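Local coordinates for microcin B17-processing protein McbD (Escherichia coli str. K-12 substr. MG1655, PDB 6GRH) that is needed to process the inactive microcin B17 precursor into the active peptide and, as a YcaO-family protein, probably acts as the ATP-dependent cyclodehydratase, at residues R61-F65 against N66-T70; K74-Y77 against E78-P81; N373-K377 against I378-G382. The protein carries 1 engineered substitution. All coordinates share one frame; numbering follows the deposited sequence. Where two conformers were deposited one is given.

Contact 1: R61-F65 against N66-T70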
ATOM      1  N   ARG E  61     -32.315   2.194 -22.179  1.00 28.95           N
ATOM      2  CA  ARG E  61     -33.462   2.791 -21.513  1.00 30.70           C
ATOM      3  C   ARG E  61     -33.380   4.297 -21.418  1.00 29.14           C
ATOM      4  O   ARG E  61     -34.396   4.986 -21.606  1.00 28.78           O
ATOM      5  CB  ARG E  61     -33.677   2.155 -20.139  1.00 33.28           C
ATOM      6  CG  ARG E  61     -33.990   0.667 -20.291  1.00 37.31           C
ATOM      7  CD  ARG E  61     -35.179   0.207 -19.478  1.00 39.64           C
ATOM      8  NE  ARG E  61     -34.825   0.262 -18.081  1.00 42.22           N
ATOM      9  CZ  ARG E  61     -34.569  -0.781 -17.298  1.00 44.30           C
ATOM     10  NH1 ARG E  61     -34.641  -2.041 -17.734  1.00 46.02           N
ATOM     11  NH2 ARG E  61     -34.273  -0.549 -16.035  1.00 45.34           N
ATOM     12  N   ARG E  62     -32.188   4.821 -21.170  1.00 27.36           N
ATOM     13  CA  ARG E  62     -32.017   6.262 -21.170  1.00 27.91           C
ATOM     14  C   ARG E  62     -32.342   6.864 -22.538  1.00 27.13           C
ATOM     15  O   ARG E  62     -32.992   7.917 -22.630  1.00 26.91           O
ATOM     16  CB  ARG E  62     -30.616   6.673 -20.731  1.00 28.93           C
ATOM     17  CG  ARG E  62     -30.471   8.185 -20.631  1.00 29.75           C
ATOM     18  CD  ARG E  62     -29.085   8.573 -20.134  1.00 30.66           C
ATOM     19  NE  ARG E  62     -28.004   8.192 -21.058  1.00 30.93           N
ATOM     20  CZ  ARG E  62     -26.739   8.612 -20.949  1.00 31.51           C
ATOM     21  NH1 ARG E  62     -26.332   9.428 -19.963  1.00 32.46           N
ATOM     22  NH2 ARG E  62     -25.872   8.248 -21.845  1.00 31.94           N
ATOM     23  N   HIS E  63     -31.914   6.196 -23.597  1.00 26.43           N
ATOM     24  CA  HIS E  63     -32.186   6.697 -24.931  1.00 26.68           C
ATOM     25  C   HIS E  63     -33.705   6.806 -25.246  1.00 27.31           C
ATOM     26  O   HIS E  63     -34.207   7.870 -25.641  1.00 27.44           O
ATOM     27  CB  HIS E  63     -31.525   5.815 -25.980  1.00 26.41           C
ATOM     28  CG  HIS E  63     -31.750   6.303 -27.374  1.00 26.83           C
ATOM     29  ND1 HIS E  63     -31.059   7.370 -27.906  1.00 26.67           N
ATOM     30  CD2 HIS E  63     -32.585   5.862 -28.345  1.00 27.27           C
ATOM     31  CE1 HIS E  63     -31.448   7.552 -29.158  1.00 27.85           C
ATOM     32  NE2 HIS E  63     -32.372   6.651 -29.450  1.00 27.55           N
ATOM     33  N   PHE E  64     -34.400   5.688 -25.073  1.00 27.29           N
ATOM     34  CA  PHE E  64     -35.820   5.576 -25.442  1.00 28.47           C
ATOM     35  C   PHE E  64     -36.730   6.341 -24.485  1.00 28.65           C
ATOM     36  O   PHE E  64     -37.703   6.958 -24.938  1.00 29.69           O
ATOM     37  CB  PHE E  64     -36.228   4.109 -25.606  1.00 28.52           C
ATOM     38  CG  PHE E  64     -35.605   3.467 -26.803  1.00 28.87           C
ATOM     39  CD1 PHE E  64     -36.107   3.732 -28.077  1.00 29.47           C
ATOM     40  CD2 PHE E  64     -34.510   2.617 -26.688  1.00 28.18           C
ATOM     41  CE1 PHE E  64     -35.534   3.148 -29.198  1.00 28.92           C
ATOM     42  CE2 PHE E  64     -33.935   2.041 -27.810  1.00 27.91           C
ATOM     43  CZ  PHE E  64     -34.441   2.319 -29.065  1.00 28.27           C
ATOM     44  N   PHE E  65     -36.385   6.374 -23.201  1.00 28.30           N
ATOM     45  CA  PHE E  65     -37.176   7.123 -22.191  1.00 29.06           C
ATOM     46  C   PHE E  65     -36.883   8.622 -22.111  1.00 29.40           C
ATOM     47  O   PHE E  65     -37.784   9.424 -21.824  1.00 29.49           O
ATOM     48  CB  PHE E  65     -37.006   6.508 -20.786  1.00 29.40           C
ATOM     49  CG  PHE E  65     -37.841   5.286 -20.543  1.00 30.02           C
ATOM     50  CD1 PHE E  65     -37.443   4.033 -21.008  1.00 30.02           C
ATOM     51  CD2 PHE E  65     -39.033   5.387 -19.838  1.00 31.48           C
ATOM     52  CE1 PHE E  65     -38.220   2.917 -20.782  1.00 30.56           C
ATOM     53  CE2 PHE E  65     -39.831   4.267 -19.630  1.00 32.10           C
ATOM     54  CZ  PHE E  65     -39.429   3.041 -20.100  1.00 31.48           C
ATOM     55  N   ASN E  66     -35.637   9.025 -22.337  1.00 28.90           N
ATOM     56  CA  ASN E  66     -35.222  10.381 -21.921  1.00 29.67           C
ATOM     57  C   ASN E  66     -34.656  11.240 -23.016  1.00 31.03           C
ATOM     58  O   ASN E  66     -34.470  12.448 -22.764  1.00 32.55           O
ATOM     59  CB  ASN E  66     -34.111  10.339 -20.875  1.00 28.86           C
ATOM     60  CG  ASN E  66     -34.480   9.626 -19.599  1.00 28.95           C
ATOM     61  OD1 ASN E  66     -33.579   9.111 -18.939  1.00 29.30           O
ATOM     62  ND2 ASN E  66     -35.752   9.593 -19.229  1.00 28.68           N
ATOM     63  N   GLU E  67     -34.310  10.665 -24.168  1.00 31.49           N
ATOM     64  CA  GLU E  67     -33.368  11.335 -25.084  1.00 32.73           C
ATOM     65  C   GLU E  67     -33.749  11.460 -26.560  1.00 34.64           C
ATOM     66  O   GLU E  67     -32.944  12.021 -27.326  1.00 36.05           O
ATOM     67  CB  GLU E  67     -32.009  10.658 -24.992  1.00 32.03           C
ATOM     68  CG  GLU E  67     -31.313  10.835 -23.653  1.00 31.71           C
ATOM     69  CD  GLU E  67     -29.943  10.165 -23.617  1.00 32.09           C
ATOM     70  OE1 GLU E  67     -29.635   9.302 -24.485  1.00 32.13           O
ATOM     71  OE2 GLU E  67     -29.151  10.468 -22.697  1.00 32.41           O
ATOM     72  N   ILE E  68     -34.945  11.016 -26.961  1.00 34.73           N
ATOM     73  CA  ILE E  68     -35.313  11.065 -28.374  1.00 36.84           C
ATOM     74  C   ILE E  68     -35.720  12.493 -28.754  1.00 37.68           C
ATOM     75  O   ILE E  68     -36.532  13.106 -28.058  1.00 37.16           O
ATOM     76  CB  ILE E  68     -36.502  10.146 -28.742  1.00 37.24           C
ATOM     77  CG1 ILE E  68     -36.342   8.710 -28.208  1.00 37.67           C
ATOM     78  CG2 ILE E  68     -36.728  10.146 -30.263  1.00 38.14           C
ATOM     79  CD1 ILE E  68     -35.549   7.769 -29.078  1.00 36.65           C
ATOM     80  N   VAL E  69     -35.162  12.995 -29.861  1.00 38.73           N
ATOM     81  CA  VAL E  69     -35.659  14.212 -30.517  1.00 40.26           C
ATOM     82  C   VAL E  69     -36.055  13.825 -31.935  1.00 41.29           C
ATOM     83  O   VAL E  69     -35.284  13.177 -32.645  1.00 40.50           O
ATOM     84  CB  VAL E  69     -34.629  15.368 -30.511  1.00 41.09           C
ATOM     85  CG1 VAL E  69     -35.146  16.582 -31.296  1.00 42.55           C
ATOM     86  CG2 VAL E  69     -34.307  15.777 -29.063  1.00 40.65           C
ATOM     87  N   THR E  70     -37.268  14.209 -32.333  1.00 41.81           N
ATOM     88  CA  THR E  70     -37.825  13.814 -33.641  1.00 43.26           C
ATOM     89  C   THR E  70     -37.291  14.671 -34.765  1.00 45.26           C
ATOM     90  O   THR E  70     -36.835  15.779 -34.552  1.00 45.76           O
ATOM     91  CB  THR E  70     -39.350  13.892 -33.652  1.00 43.76           C
ATOM     92  OG1 THR E  70     -39.770  15.234 -33.370  1.00 43.42           O
ATOM     93  CG2 THR E  70     -39.903  12.965 -32.584  1.00 43.84           C
TER
HETATM   94  O   HOH W   1     -28.354   6.775 -23.552  1.00 27.13           O
HETATM   95  O   HOH W   2     -29.354   9.489 -27.174  1.00 27.57           O
HETATM   96  O   HOH W   3     -37.272  10.040 -25.294  1.00 36.32           O

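Contact 2: K74-Y77 against E78-P81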
ATOM      1  N   LYS E  74     -44.560  14.622 -40.703  0.50 49.86           N
ATOM      2  CA  LYS E  74     -45.043  14.184 -42.009  0.50 49.67           C
ATOM      3  C   LYS E  74     -46.229  13.254 -41.816  0.50 48.85           C
ATOM      4  O   LYS E  74     -46.393  12.661 -40.748  0.50 47.80           O
ATOM      5  CB  LYS E  74     -43.957  13.414 -42.768  0.50 49.32           C
ATOM      6  CG  LYS E  74     -42.649  14.158 -42.996  0.50 49.20           C
ATOM      7  CD  LYS E  74     -41.795  13.419 -44.018  0.50 49.13           C
ATOM      8  CE  LYS E  74     -40.415  14.034 -44.141  0.50 48.78           C
ATOM      9  NZ  LYS E  74     -39.460  13.094 -44.794  0.50 48.35           N
ATOM     10  N   THR E  75     -47.043  13.117 -42.865  1.00 49.01           N
ATOM     11  CA  THR E  75     -48.109  12.113 -42.897  1.00 47.99           C
ATOM     12  C   THR E  75     -47.464  10.758 -43.162  1.00 46.36           C
ATOM     13  O   THR E  75     -46.309  10.678 -43.610  1.00 45.35           O
ATOM     14  CB  THR E  75     -49.136  12.352 -44.033  1.00 49.25           C
ATOM     15  OG1 THR E  75     -48.523  12.068 -45.301  1.00 48.84           O
ATOM     16  CG2 THR E  75     -49.677  13.772 -44.018  1.00 49.91           C
ATOM     17  N   LEU E  76     -48.220   9.696 -42.920  1.00 45.74           N
ATOM     18  CA  LEU E  76     -47.720   8.353 -43.144  1.00 45.13           C
ATOM     19  C   LEU E  76     -47.256   8.166 -44.600  1.00 46.47           C
ATOM     20  O   LEU E  76     -46.156   7.658 -44.831  1.00 45.55           O
ATOM     21  CB  LEU E  76     -48.763   7.307 -42.744  1.00 44.95           C
ATOM     22  CG  LEU E  76     -49.126   7.194 -41.260  1.00 44.21           C
ATOM     23  CD1 LEU E  76     -50.198   6.134 -41.046  1.00 44.63           C
ATOM     24  CD2 LEU E  76     -47.914   6.881 -40.378  1.00 42.76           C
ATOM     25  N   TYR E  77     -48.054   8.629 -45.566  1.00 47.88           N
ATOM     26  CA  TYR E  77     -47.728   8.456 -46.997  1.00 49.32           C
ATOM     27  C   TYR E  77     -46.639   9.387 -47.535  1.00 49.42           C
ATOM     28  O   TYR E  77     -46.119   9.141 -48.616  1.00 49.84           O
ATOM     29  CB  TYR E  77     -48.994   8.560 -47.875  1.00 51.01           C
ATOM     30  CG  TYR E  77     -49.871   7.327 -47.834  1.00 51.39           C
ATOM     31  CD1 TYR E  77     -50.757   7.118 -46.777  1.00 51.18           C
ATOM     32  CD2 TYR E  77     -49.823   6.370 -48.861  1.00 52.06           C
ATOM     33  CE1 TYR E  77     -51.558   5.994 -46.725  1.00 51.56           C
ATOM     34  CE2 TYR E  77     -50.623   5.237 -48.818  1.00 52.60           C
ATOM     35  CZ  TYR E  77     -51.495   5.059 -47.748  1.00 52.55           C
ATOM     36  OH  TYR E  77     -52.305   3.948 -47.686  1.00 52.92           O
ATOM     37  N   GLU E  78     -46.313  10.455 -46.815  1.00 49.90           N
ATOM     38  CA  GLU E  78     -45.111  11.272 -47.119  1.00 50.59           C
ATOM     39  C   GLU E  78     -43.828  10.619 -46.582  1.00 49.47           C
ATOM     40  O   GLU E  78     -42.736  10.791 -47.137  1.00 50.03           O
ATOM     41  CB  GLU E  78     -45.253  12.676 -46.525  1.00 51.41           C
ATOM     42  CG  GLU E  78     -46.241  13.553 -47.293  1.00 53.69           C
ATOM     43  CD  GLU E  78     -46.939  14.582 -46.429  1.00 54.44           C
ATOM     44  OE1 GLU E  78     -46.461  14.900 -45.310  1.00 53.53           O
ATOM     45  OE2 GLU E  78     -48.000  15.071 -46.879  1.00 56.81           O
ATOM     46  N   MET E  79     -44.000   9.833 -45.528  1.00 48.18           N
ATOM     47  CA  MET E  79     -42.932   9.377 -44.643  1.00 46.95           C
ATOM     48  C   MET E  79     -42.274   8.073 -45.104  1.00 45.89           C
ATOM     49  O   MET E  79     -41.126   7.805 -44.747  1.00 45.68           O
ATOM     50  CB  MET E  79     -43.588   9.202 -43.264  1.00 46.48           C
ATOM     51  CG  MET E  79     -42.754   8.895 -42.076  1.00 46.45           C
ATOM     52  SD  MET E  79     -43.771   8.332 -40.692  1.00 45.58           S
ATOM     53  CE  MET E  79     -44.801   9.764 -40.418  1.00 46.37           C
ATOM     54  N   MET E  80     -43.008   7.262 -45.854  1.00 46.07           N
ATOM     55  CA  MET E  80     -42.578   5.925 -46.233  1.00 45.73           C
ATOM     56  C   MET E  80     -43.265   5.509 -47.523  1.00 47.07           C
ATOM     57  O   MET E  80     -44.157   6.222 -47.987  1.00 48.40           O
ATOM     58  CB  MET E  80     -42.916   4.933 -45.105  1.00 44.76           C
ATOM     59  CG  MET E  80     -44.401   4.731 -44.817  1.00 45.14           C
ATOM     60  SD  MET E  80     -44.710   3.809 -43.285  1.00 43.55           S
ATOM     61  CE  MET E  80     -44.479   5.077 -42.033  1.00 43.35           C
ATOM     62  N   PRO E  81     -42.856   4.365 -48.117  1.00 47.54           N
ATOM     63  CA  PRO E  81     -43.593   3.812 -49.263  1.00 48.95           C
ATOM     64  C   PRO E  81     -45.059   3.462 -48.969  1.00 49.14           C
ATOM     65  O   PRO E  81     -45.422   3.226 -47.819  1.00 47.31           O
ATOM     66  CB  PRO E  81     -42.797   2.546 -49.614  1.00 48.72           C
ATOM     67  CG  PRO E  81     -41.407   2.866 -49.199  1.00 47.91           C
ATOM     68  CD  PRO E  81     -41.555   3.685 -47.943  1.00 47.17           C
TER

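Contact 3: N373-K377 against I378-G382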
ATOM      1  N   ASN E 373     -52.845  -3.428 -31.662  1.00 40.95           N
ATOM      2  CA  ASN E 373     -53.249  -3.929 -32.976  1.00 41.68           C
ATOM      3  C   ASN E 373     -53.446  -5.457 -32.924  1.00 41.98           C
ATOM      4  O   ASN E 373     -52.649  -6.231 -33.440  1.00 41.28           O
ATOM      5  CB  ASN E 373     -52.295  -3.466 -34.095  1.00 40.84           C
ATOM      6  CG  ASN E 373     -50.872  -3.960 -33.931  1.00 39.56           C
ATOM      7  OD1 ASN E 373     -50.285  -3.888 -32.839  1.00 38.70           O
ATOM      8  ND2 ASN E 373     -50.287  -4.428 -35.037  1.00 39.01           N
ATOM      9  N   ILE E 374     -54.549  -5.859 -32.304  1.00 43.02           N
ATOM     10  CA  ILE E 374     -54.874  -7.264 -32.073  1.00 43.51           C
ATOM     11  C   ILE E 374     -54.978  -8.097 -33.372  1.00 44.39           C
ATOM     12  O   ILE E 374     -54.621  -9.286 -33.383  1.00 44.20           O
ATOM     13  CB  ILE E 374     -56.176  -7.390 -31.229  1.00 44.59           C
ATOM     14  CG1 ILE E 374     -56.318  -8.794 -30.620  1.00 44.81           C
ATOM     15  CG2 ILE E 374     -57.413  -7.006 -32.039  1.00 46.03           C
ATOM     16  CD1 ILE E 374     -55.245  -9.146 -29.613  1.00 43.70           C
ATOM     17  N   ASN E 375     -55.429  -7.465 -34.455  1.00 44.42           N
ATOM     18  CA  ASN E 375     -55.538  -8.133 -35.753  1.00 45.17           C
ATOM     19  C   ASN E 375     -54.326  -7.768 -36.596  1.00 44.07           C
ATOM     20  O   ASN E 375     -54.152  -6.611 -36.977  1.00 43.88           O
ATOM     21  CB  ASN E 375     -56.831  -7.729 -36.456  1.00 46.44           C
ATOM     22  CG  ASN E 375     -58.076  -8.131 -35.677  1.00 47.56           C
ATOM     23  OD1 ASN E 375     -58.055  -9.074 -34.880  1.00 47.00           O
ATOM     24  ND2 ASN E 375     -59.181  -7.427 -35.926  1.00 48.51           N
ATOM     25  N   ASN E 376     -53.486  -8.762 -36.859  1.00 43.26           N
ATOM     26  CA  ASN E 376     -52.210  -8.548 -37.553  1.00 42.45           C
ATOM     27  C   ASN E 376     -51.851  -9.839 -38.323  1.00 43.35           C
ATOM     28  O   ASN E 376     -52.719 -10.709 -38.474  1.00 43.15           O
ATOM     29  CB  ASN E 376     -51.124  -8.054 -36.555  1.00 40.88           C
ATOM     30  CG  ASN E 376     -50.935  -8.985 -35.364  1.00 40.17           C
ATOM     31  OD1 ASN E 376     -50.753 -10.192 -35.523  1.00 39.99           O
ATOM     32  ND2 ASN E 376     -50.962  -8.420 -34.162  1.00 38.87           N
ATOM     33  N   LYS E 377     -50.628  -9.959 -38.845  1.00 43.21           N
ATOM     34  CA  LYS E 377     -50.276 -11.142 -39.647  1.00 44.53           C
ATOM     35  C   LYS E 377     -50.039 -12.433 -38.864  1.00 44.48           C
ATOM     36  O   LYS E 377     -49.932 -13.492 -39.479  1.00 45.42           O
ATOM     37  CB  LYS E 377     -49.088 -10.860 -40.566  1.00 44.67           C
ATOM     38  CG  LYS E 377     -49.371  -9.821 -41.635  1.00 46.38           C
ATOM     39  CD  LYS E 377     -50.347 -10.335 -42.685  1.00 49.00           C
ATOM     40  CE  LYS E 377     -50.727  -9.279 -43.714  1.00 50.91           C
ATOM     41  NZ  LYS E 377     -49.555  -8.519 -44.233  1.00 51.28           N
ATOM     42  N   ILE E 378     -49.984 -12.382 -37.533  1.00 43.54           N
ATOM     43  CA  ILE E 378     -49.854 -13.624 -36.732  1.00 43.48           C
ATOM     44  C   ILE E 378     -51.010 -13.907 -35.771  1.00 43.97           C
ATOM     45  O   ILE E 378     -51.014 -14.940 -35.093  1.00 43.96           O
ATOM     46  CB  ILE E 378     -48.521 -13.662 -35.961  1.00 42.45           C
ATOM     47  CG1 ILE E 378     -48.447 -12.525 -34.930  1.00 41.72           C
ATOM     48  CG2 ILE E 378     -47.354 -13.570 -36.937  1.00 41.80           C
ATOM     49  CD1 ILE E 378     -47.360 -12.711 -33.908  1.00 41.22           C
ATOM     50  N   TYR E 379     -51.982 -13.001 -35.691  1.00 44.03           N
ATOM     51  CA  TYR E 379     -53.142 -13.223 -34.844  1.00 44.44           C
ATOM     52  C   TYR E 379     -54.339 -12.425 -35.357  1.00 45.68           C
ATOM     53  O   TYR E 379     -54.173 -11.367 -35.955  1.00 45.00           O
ATOM     54  CB  TYR E 379     -52.811 -12.850 -33.400  1.00 43.21           C
ATOM     55  CG  TYR E 379     -53.856 -13.278 -32.403  1.00 43.82           C
ATOM     56  CD1 TYR E 379     -53.888 -14.578 -31.923  1.00 43.96           C
ATOM     57  CD2 TYR E 379     -54.819 -12.378 -31.937  1.00 44.44           C
ATOM     58  CE1 TYR E 379     -54.838 -14.981 -31.005  1.00 44.70           C
ATOM     59  CE2 TYR E 379     -55.777 -12.768 -31.017  1.00 45.31           C
ATOM     60  CZ  TYR E 379     -55.783 -14.076 -30.549  1.00 45.60           C
ATOM     61  OH  TYR E 379     -56.742 -14.496 -29.645  1.00 46.46           O
ATOM     62  N   HIS E 380     -55.534 -12.972 -35.154  1.00 47.41           N
ATOM     63  CA  HIS E 380     -56.791 -12.253 -35.395  1.00 49.40           C
ATOM     64  C   HIS E 380     -57.710 -12.543 -34.215  1.00 50.17           C
ATOM     65  O   HIS E 380     -57.698 -13.660 -33.689  1.00 49.88           O
ATOM     66  CB  HIS E 380     -57.446 -12.692 -36.720  1.00 50.94           C
ATOM     67  CG  HIS E 380     -58.445 -11.706 -37.259  1.00 52.49           C
ATOM     68  ND1 HIS E 380     -59.796 -11.774 -36.975  1.00 54.76           N
ATOM     69  CD2 HIS E 380     -58.288 -10.625 -38.061  1.00 52.79           C
ATOM     70  CE1 HIS E 380     -60.425 -10.784 -37.587  1.00 55.46           C
ATOM     71  NE2 HIS E 380     -59.530 -10.067 -38.244  1.00 54.46           N
ATOM     72  N   THR E 381     -58.489 -11.541 -33.793  1.00 51.61           N
ATOM     73  CA  THR E 381     -59.482 -11.707 -32.719  1.00 52.96           C
ATOM     74  C   THR E 381     -60.280 -12.999 -32.893  1.00 54.27           C
ATOM     75  O   THR E 381     -60.734 -13.312 -33.998  1.00 54.62           O
ATOM     76  CB  THR E 381     -60.474 -10.527 -32.662  1.00 54.36           C
ATOM     77  OG1 THR E 381     -59.771  -9.334 -32.325  1.00 54.02           O
ATOM     78  CG2 THR E 381     -61.567 -10.764 -31.606  1.00 55.92           C
ATOM     79  N   GLY E 382     -60.411 -13.759 -31.807  1.00 54.59           N
ATOM     80  CA  GLY E 382     -61.158 -15.018 -31.828  1.00 56.11           C
ATOM     81  C   GLY E 382     -60.346 -16.272 -32.095  1.00 55.67           C
ATOM     82  O   GLY E 382     -60.864 -17.374 -31.919  1.00 56.70           O
TER

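Contact 1: R61-F65 against N66-T70
Arg-62 and His-63, in the last turn of helix 47-66, meet Glu-67 and Ile-68 of the loop that leaves it: a local, mostly buried contact at a helix C-terminus, beside the McbB chain of the assembly. Backbone bonds from Asn-66 N to Arg-62 O (2.9 Å) and Glu-67 N to His-63 O (3.2 Å) close the helix, and Glu-67 is the first residue to leave helical angles. One residue further on, a water replaces the helical bond, giving its hydrogen to Phe-64 O and accepting from Ile-68 N. Glu-67 OE2 sits over one face of the Arg-62 guanidinium, the carboxylate plane turned 35° from it. OE2 is 3.0 Å from Arg-62 NE, yet no N-H points at it, so this salt bridge is one of charge alone. The NE hydrogen instead serves a water at the guanidinium edge, 2.9 Å from NE, which donates onward to Glu-67 OE1. A second water joins that same OE1 (2.7 Å) to ND1 at the edge of the His-63 ring. The His-63 ring swings opposite the backbone N (chi1 -179°) and comes beside Ile-68, whose CD1 is 3.4 Å from His-63 NE2 and 4.2 Å from Phe-64 CD1. Tyr-341 hydrogen-bonds to His-63 NE2, and Tyr-354 stacks on the ring. Glu-67 OE2 also forms a salt bridge with Arg-199 of the McbB chain. Held between two arginines and two waters, the buried carboxylate probably stays ionised, and it ties the helix end to the partner subunit.

Contact 2: K74-Y77 against E78-P81
A capping box formed by Thr-75 and Glu-78 starts the one-turn helix 76-79, with Thr-75 at the N-cap. The two residues exchange bonds. Thr-75 OG1 accepts from Glu-78 N at 3.1 Å, while the Glu-78 carboxylate folds back so that Thr-75 N donates to its OE1, also at 3.1 Å. That return bond is almost straight, 174° at the hydrogen, although the N-H reaches OE1 from above the carboxylate plane, 60° out of it. A chi1 of 71° places the threonine hydroxyl between its own backbone N and carbonyl carbon, from where it can face the backbone N-H three residues on. The methyl CG2 of Thr-75, beside its backbone N, lies against the carboxylate, 3.6 Å from Glu-78 OE2, and Lys-74 CB sits alongside OE1. Inside the turn the bonding is looser: Glu-78 N and Met-79 N each make a weak bond to Thr-75 O. Leu-76 O takes a firmer bond from Met-79 N (3.1 Å) and a weak one from Met-80 N, the first residue past the helix. Both methionines bend at their last torsion and bring their methyls to the same branch of Leu-76, Met-79 CE and Met-80 CE each being 4.2 Å from Leu-76 CD2. Met-79 CE also lies 3.3 Å from Lys-74 O. These apolar groups are buried among Phe-108 of strand 108-115, Ile-103 of helix 100-105, and Thr-89 and Phe-88 of helix 82-95. Strand 121-125 runs past the turn: Pro-125 touches Leu-76, Gln-122 touches Met-80, and Glu-123 forms a salt bridge with Lys-74 NZ in the conformer described. The short helix thus links strand 73-74 to helix 82-95, which Pro-81 precedes.

Contact 3: N373-K377 against I378-G382
Asn-375 OD1 takes two bonds from Thr-381, one from the backbone N at 2.7 Å and one from OG1 at 3.1 Å; the first is nearly straight, 174° at the hydrogen. With the amide fixed in this way, its flat side lies stacked over the His-380 ring, the planes only 8° apart and OD1 above the ring centre. Beside them, Asn-376 N donates to Tyr-379 O at 2.8 Å, another nearly straight bond, which pins the chain where it doubles back. Within the reversal Asn-376 forms an Asx turn: its OD1 accepts from Ile-378 N (3.1 Å, in the carbonyl plane) and, weakly, from Tyr-379 N. Tucked back over its own backbone (chi1 55°), the Asn-376 amide also donates through ND2 to Asn-373 O at 2.9 Å, so both ends of the amide are used within this loop. On the buried flank Ile-374 and Tyr-379 run side by side, pointing the same way, with Ile-374 CD1 3.9 Å from Tyr-379 CE2. The carbonyl Ile-374 O lies in the plane of that ring at its edge, 3.4 Å from Tyr-379 CD2. Leu-176 and Leu-179 of helix 157-180 also pack on the tyrosine, and its hydroxyl is hydrogen-bonded to Glu-389 and Gly-384. The solvent side is much looser. At the tip of the turn, of the Lys-377 side chain only CB comes near Ile-378, at its backbone N; the bent chain ends in a long, weak ion pair between NZ and Asp-361. His-380 is exposed as well, and its ND1 makes no more than a weak bond to Thr-381 O.

The three contacts follow one another along the chain and do not overlap. Contact 1 leads directly into contact 2 through the loop between helix 47-66 and strand 73-74, their centres about 22 Å apart. Contact 3 comes some 290 residues later; its centre is about 24 Å from that of contact 2 and about 29 Å from that of contact 1, and the nearest atoms are about 12 Å and 17 Å apart. Contacts 1 and 2 lie against neighbouring strands, 339-347 and 108-115, of one antiparallel sheet. Contacts 2 and 3 both touch helix 82-95. Of the three, only contact 1 meets another protein chain, McbB.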